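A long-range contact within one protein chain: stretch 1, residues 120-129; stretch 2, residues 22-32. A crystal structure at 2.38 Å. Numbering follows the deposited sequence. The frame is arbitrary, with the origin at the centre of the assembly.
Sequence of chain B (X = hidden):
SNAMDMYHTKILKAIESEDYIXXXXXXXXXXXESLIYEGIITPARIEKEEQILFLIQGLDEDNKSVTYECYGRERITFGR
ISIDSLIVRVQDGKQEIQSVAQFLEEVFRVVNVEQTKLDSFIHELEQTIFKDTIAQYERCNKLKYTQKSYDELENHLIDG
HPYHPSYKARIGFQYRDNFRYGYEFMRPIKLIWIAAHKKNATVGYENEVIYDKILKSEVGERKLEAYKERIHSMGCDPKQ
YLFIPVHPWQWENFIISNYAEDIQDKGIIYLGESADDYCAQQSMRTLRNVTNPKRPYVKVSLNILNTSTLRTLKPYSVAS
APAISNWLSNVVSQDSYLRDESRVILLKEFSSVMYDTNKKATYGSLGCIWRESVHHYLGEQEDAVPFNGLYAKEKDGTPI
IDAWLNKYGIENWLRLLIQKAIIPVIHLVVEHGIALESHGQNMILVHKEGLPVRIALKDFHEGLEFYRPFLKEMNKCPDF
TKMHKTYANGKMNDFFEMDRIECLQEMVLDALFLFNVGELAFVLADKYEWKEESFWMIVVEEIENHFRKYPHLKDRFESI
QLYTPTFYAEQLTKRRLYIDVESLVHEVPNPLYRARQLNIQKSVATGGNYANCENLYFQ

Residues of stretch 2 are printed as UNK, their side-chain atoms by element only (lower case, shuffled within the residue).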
# COMPACT_ATOMS: atom_id res chain seq x y z
N SER B 120 -11.72 1.98 -1.10
CA SER B 120 -10.67 2.32 -2.05
C SER B 120 -10.97 3.59 -2.86
O SER B 120 -10.11 4.45 -3.05
CB SER B 120 -10.44 1.17 -3.02
OG SER B 120 -9.94 0.09 -2.27
N PHE B 121 -12.19 3.67 -3.34
CA PHE B 121 -12.62 4.81 -4.14
C PHE B 121 -12.52 6.11 -3.35
O PHE B 121 -12.00 7.11 -3.85
CB PHE B 121 -14.04 4.57 -4.65
CG PHE B 121 -14.52 5.59 -5.64
CD1 PHE B 121 -13.71 6.01 -6.69
CD2 PHE B 121 -15.79 6.11 -5.54
CE1 PHE B 121 -14.16 6.95 -7.62
CE2 PHE B 121 -16.26 7.05 -6.45
CZ PHE B 121 -15.44 7.45 -7.51
N ILE B 122 -13.01 6.09 -2.10
CA ILE B 122 -12.93 7.27 -1.23
C ILE B 122 -11.47 7.68 -1.05
O ILE B 122 -11.15 8.88 -1.14
CB ILE B 122 -13.50 6.98 0.16
CG1 ILE B 122 -15.01 7.20 0.17
CG2 ILE B 122 -12.86 7.89 1.20
CD1 ILE B 122 -15.72 6.38 1.28
N HIS B 123 -10.60 6.68 -0.85
CA HIS B 123 -9.16 6.91 -0.66
C HIS B 123 -8.55 7.56 -1.90
O HIS B 123 -7.75 8.46 -1.79
CB HIS B 123 -8.42 5.60 -0.38
CG HIS B 123 -6.95 5.77 -0.14
ND1 HIS B 123 -6.45 6.65 0.79
CD2 HIS B 123 -5.88 5.16 -0.69
CE1 HIS B 123 -5.13 6.57 0.81
NE2 HIS B 123 -4.76 5.67 -0.08
N GLU B 124 -8.96 7.11 -3.08
CA GLU B 124 -8.45 7.66 -4.31
C GLU B 124 -8.90 9.07 -4.55
O GLU B 124 -8.15 9.89 -5.11
CB GLU B 124 -8.86 6.80 -5.51
CG GLU B 124 -8.04 5.57 -5.60
CD GLU B 124 -8.61 4.58 -6.59
OE1 GLU B 124 -9.00 5.05 -7.70
OE2 GLU B 124 -8.65 3.36 -6.25
N LEU B 125 -10.15 9.34 -4.15
CA LEU B 125 -10.70 10.69 -4.27
C LEU B 125 -9.93 11.66 -3.36
O LEU B 125 -9.64 12.78 -3.77
CB LEU B 125 -12.21 10.72 -3.95
CG LEU B 125 -13.01 10.06 -5.08
CD1 LEU B 125 -14.47 9.95 -4.73
CD2 LEU B 125 -12.87 10.85 -6.35
N GLU B 126 -9.64 11.23 -2.13
CA GLU B 126 -8.89 12.04 -1.19
C GLU B 126 -7.46 12.24 -1.65
O GLU B 126 -6.88 13.31 -1.47
CB GLU B 126 -8.90 11.38 0.21
CG GLU B 126 -10.23 11.50 0.89
CD GLU B 126 -10.30 10.72 2.22
OE1 GLU B 126 -9.43 9.86 2.48
OE2 GLU B 126 -11.25 10.98 3.00
N GLN B 127 -6.86 11.21 -2.23
CA GLN B 127 -5.50 11.35 -2.71
C GLN B 127 -5.47 12.27 -3.92
O GLN B 127 -4.50 12.99 -4.10
CB GLN B 127 -4.89 9.99 -3.03
CG GLN B 127 -4.51 9.23 -1.79
CD GLN B 127 -3.70 10.06 -0.83
OE1 GLN B 127 -2.62 10.56 -1.15
NE2 GLN B 127 -4.22 10.23 0.36
N THR B 128 -6.54 12.27 -4.71
CA THR B 128 -6.63 13.14 -5.88
C THR B 128 -6.66 14.59 -5.43
O THR B 128 -5.85 15.40 -5.87
CB THR B 128 -7.87 12.80 -6.78
OG1 THR B 128 -7.59 11.59 -7.48
CG2 THR B 128 -8.13 13.89 -7.82
N ILE B 129 -7.59 14.89 -4.53
CA ILE B 129 -7.66 16.20 -3.92
C ILE B 129 -6.30 16.60 -3.36
O ILE B 129 -5.84 17.73 -3.55
CB ILE B 129 -8.72 16.19 -2.80
CG1 ILE B 129 -10.11 16.08 -3.42
CG2 ILE B 129 -8.66 17.44 -1.94
CD1 ILE B 129 -11.14 15.96 -2.43
N UNK B 22 -10.78 24.99 -4.10
CA UNK B 22 -11.12 24.79 -5.53
C UNK B 22 -11.00 23.34 -5.95
O UNK B 22 -11.84 22.86 -6.70
o UNK B 22 -9.54 26.56 -5.76
c UNK B 22 -10.27 25.61 -6.48
N UNK B 23 -9.96 22.65 -5.51
CA UNK B 23 -9.76 21.26 -5.96
C UNK B 23 -10.81 20.39 -5.36
O UNK B 23 -11.39 19.54 -6.02
c UNK B 23 -8.23 19.19 -5.86
c UNK B 23 -7.38 21.43 -6.66
c UNK B 23 -8.34 20.74 -5.70
N UNK B 24 -11.10 20.62 -4.09
CA UNK B 24 -12.14 19.85 -3.42
C UNK B 24 -13.46 20.03 -4.16
O UNK B 24 -14.19 19.07 -4.44
c UNK B 24 -13.58 20.11 0.12
c UNK B 24 -12.31 20.30 -1.97
n UNK B 24 -14.39 21.30 -0.14
n UNK B 24 -15.26 23.34 0.42
c UNK B 24 -14.51 22.30 0.72
n UNK B 24 -13.86 22.26 1.89
c UNK B 24 -13.23 19.42 -1.16
N UNK B 25 -13.75 21.28 -4.50
CA UNK B 25 -14.99 21.59 -5.16
C UNK B 25 -15.04 20.90 -6.53
O UNK B 25 -16.06 20.35 -6.91
c UNK B 25 -15.17 23.11 -5.29
n UNK B 25 -16.69 27.61 -1.53
c UNK B 25 -15.69 23.71 -4.02
c UNK B 25 -15.48 25.19 -4.01
n UNK B 25 -15.59 27.92 -3.54
n UNK B 25 -16.10 25.80 -2.85
c UNK B 25 -16.12 27.11 -2.63
N UNK B 26 -13.92 20.95 -7.26
CA UNK B 26 -13.86 20.35 -8.57
C UNK B 26 -14.08 18.83 -8.48
O UNK B 26 -14.85 18.25 -9.26
n UNK B 26 -8.56 19.37 -12.60
c UNK B 26 -12.54 20.66 -9.27
c UNK B 26 -12.36 19.90 -10.58
c UNK B 26 -10.94 19.98 -11.13
n UNK B 26 -9.72 17.75 -13.78
c UNK B 26 -9.69 18.70 -12.84
n UNK B 26 -10.81 18.98 -12.18
N UNK B 27 -13.42 18.19 -7.52
CA UNK B 27 -13.49 16.74 -7.40
C UNK B 27 -14.89 16.30 -7.01
O UNK B 27 -15.39 15.31 -7.51
c UNK B 27 -12.74 14.75 -6.06
c UNK B 27 -12.43 16.19 -6.42
c UNK B 27 -11.02 16.29 -7.04
N UNK B 28 -15.54 17.06 -6.12
CA UNK B 28 -16.93 16.79 -5.82
C UNK B 28 -17.82 16.97 -7.06
O UNK B 28 -18.70 16.15 -7.32
c UNK B 28 -17.11 17.20 -3.30
c UNK B 28 -17.42 17.70 -4.70
c UNK B 28 -17.93 15.96 -3.07
c UNK B 28 -17.48 18.29 -2.30
N UNK B 29 -17.57 18.02 -7.83
CA UNK B 29 -18.38 18.29 -9.01
C UNK B 29 -18.30 17.11 -10.01
O UNK B 29 -19.34 16.62 -10.48
n UNK B 29 -16.83 21.35 -11.92
c UNK B 29 -18.25 21.29 -11.54
n UNK B 29 -14.96 20.73 -13.14
c UNK B 29 -16.26 20.62 -12.87
c UNK B 29 -18.65 19.91 -10.97
n UNK B 29 -16.97 19.74 -13.57
c UNK B 29 -17.97 19.62 -9.65
N UNK B 30 -17.08 16.65 -10.31
CA UNK B 30 -16.92 15.60 -11.31
C UNK B 30 -17.56 14.33 -10.72
O UNK B 30 -18.27 13.61 -11.43
c UNK B 30 -15.45 15.41 -11.74
n UNK B 30 -12.97 15.25 -13.08
o UNK B 30 -12.82 17.47 -13.49
c UNK B 30 -13.45 16.50 -13.04
c UNK B 30 -14.86 16.68 -12.44
N UNK B 31 -17.38 14.10 -9.41
CA UNK B 31 -18.01 12.94 -8.75
C UNK B 31 -19.54 12.93 -8.93
O UNK B 31 -20.11 11.94 -9.36
c UNK B 31 -17.65 12.85 -7.27
c UNK B 31 -18.26 11.73 -6.41
c UNK B 31 -17.90 10.33 -6.91
c UNK B 31 -17.79 11.88 -4.97
N UNK B 32 -20.20 14.03 -8.59
CA UNK B 32 -21.63 14.05 -8.61
C UNK B 32 -22.11 13.91 -10.06
O UNK B 32 -23.01 13.13 -10.34
c UNK B 32 -21.86 15.24 -6.35
c UNK B 32 -22.21 15.30 -7.87
c UNK B 32 -23.71 15.40 -8.05

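Position 22 carries one carbon and then one oxygen, the pattern of a serine hydroxymethyl group, and lies out of reach of stretch 1; it is Ser22. At position 23 a single carbon bears two more, and one prong of this fork packs against the backbone of Ile129, the last residue of stretch 1; a fork at CB without oxygen means valine. In Val23, CG1 lies 3.6 Å from Ile129 CA.

Position 24 has three carbons, a nitrogen, and a carbon holding two further nitrogens, and lies by the end of Ile129; the guanidinium signature is that of Arg24. Its CA is 4.1 Å from Ile129 CD1, while the end of the side chain leads away, so the charged group avoids the apolar contact. Position 25 repeats these atoms, points away from stretch 1 and touches nothing there; it is Arg25. Position 26, with the same three carbons and guanidinium and likewise without a contact across the stretches, is Arg26.

At position 27 three carbons again fork at CB, point toward stretch 1 and touch Leu125, Thr128 and Ile129, which identifies Val27. Its CG2 meets Ile129 CG1 at 3.7 Å and Thr128 CG2 at 3.8 Å, and its CG1 lies 3.9 Å from Leu125 CD2. Position 28 has four carbons forked at the second, as in leucine, points sideways and makes no contact; it is Leu28. Position 29 is another chain of three carbons, nitrogen and guanidinium, out of reach of stretch 1: Arg29.

Position 30 ends in a third carbon carrying one oxygen and one nitrogen, the amide of Gln30. Its OE1 accepts hydrogen bonds from Arg26 NE (2.8 Å) and Arg26 NH2 (3.1 Å), joining polar groups one turn apart. Position 31 has four carbons forked at the second, points toward stretch 1 and reaches Phe121 and Leu125: it is Leu31, with its CD1 3.7 Å from Phe121 CE2 in an oblique approach to the ring and its CD2 3.8 Å from Leu125 CD1. Position 32, three carbons forked at CB and out of reach, is Val32.

The contact is wholly apolar, with no hydrogen bond between the helices. Their axes approach to 9.9 Å at 143° between N-to-C directions, so the helices run roughly antiparallel: Val23 meets Ile129, whereas Leu31 reaches back to Leu125 and Phe121. The four-residue spacing of Val23, Val27 and Leu31 places them along one helical stripe, matched by Phe121, Leu125 and Ile129. Thr128 joins through its methyl group, while its OG1 bonds to Glu124 O at 3.0 Å within its own helix.

Stretch 2 (22-32) SVRRRVLRQLV
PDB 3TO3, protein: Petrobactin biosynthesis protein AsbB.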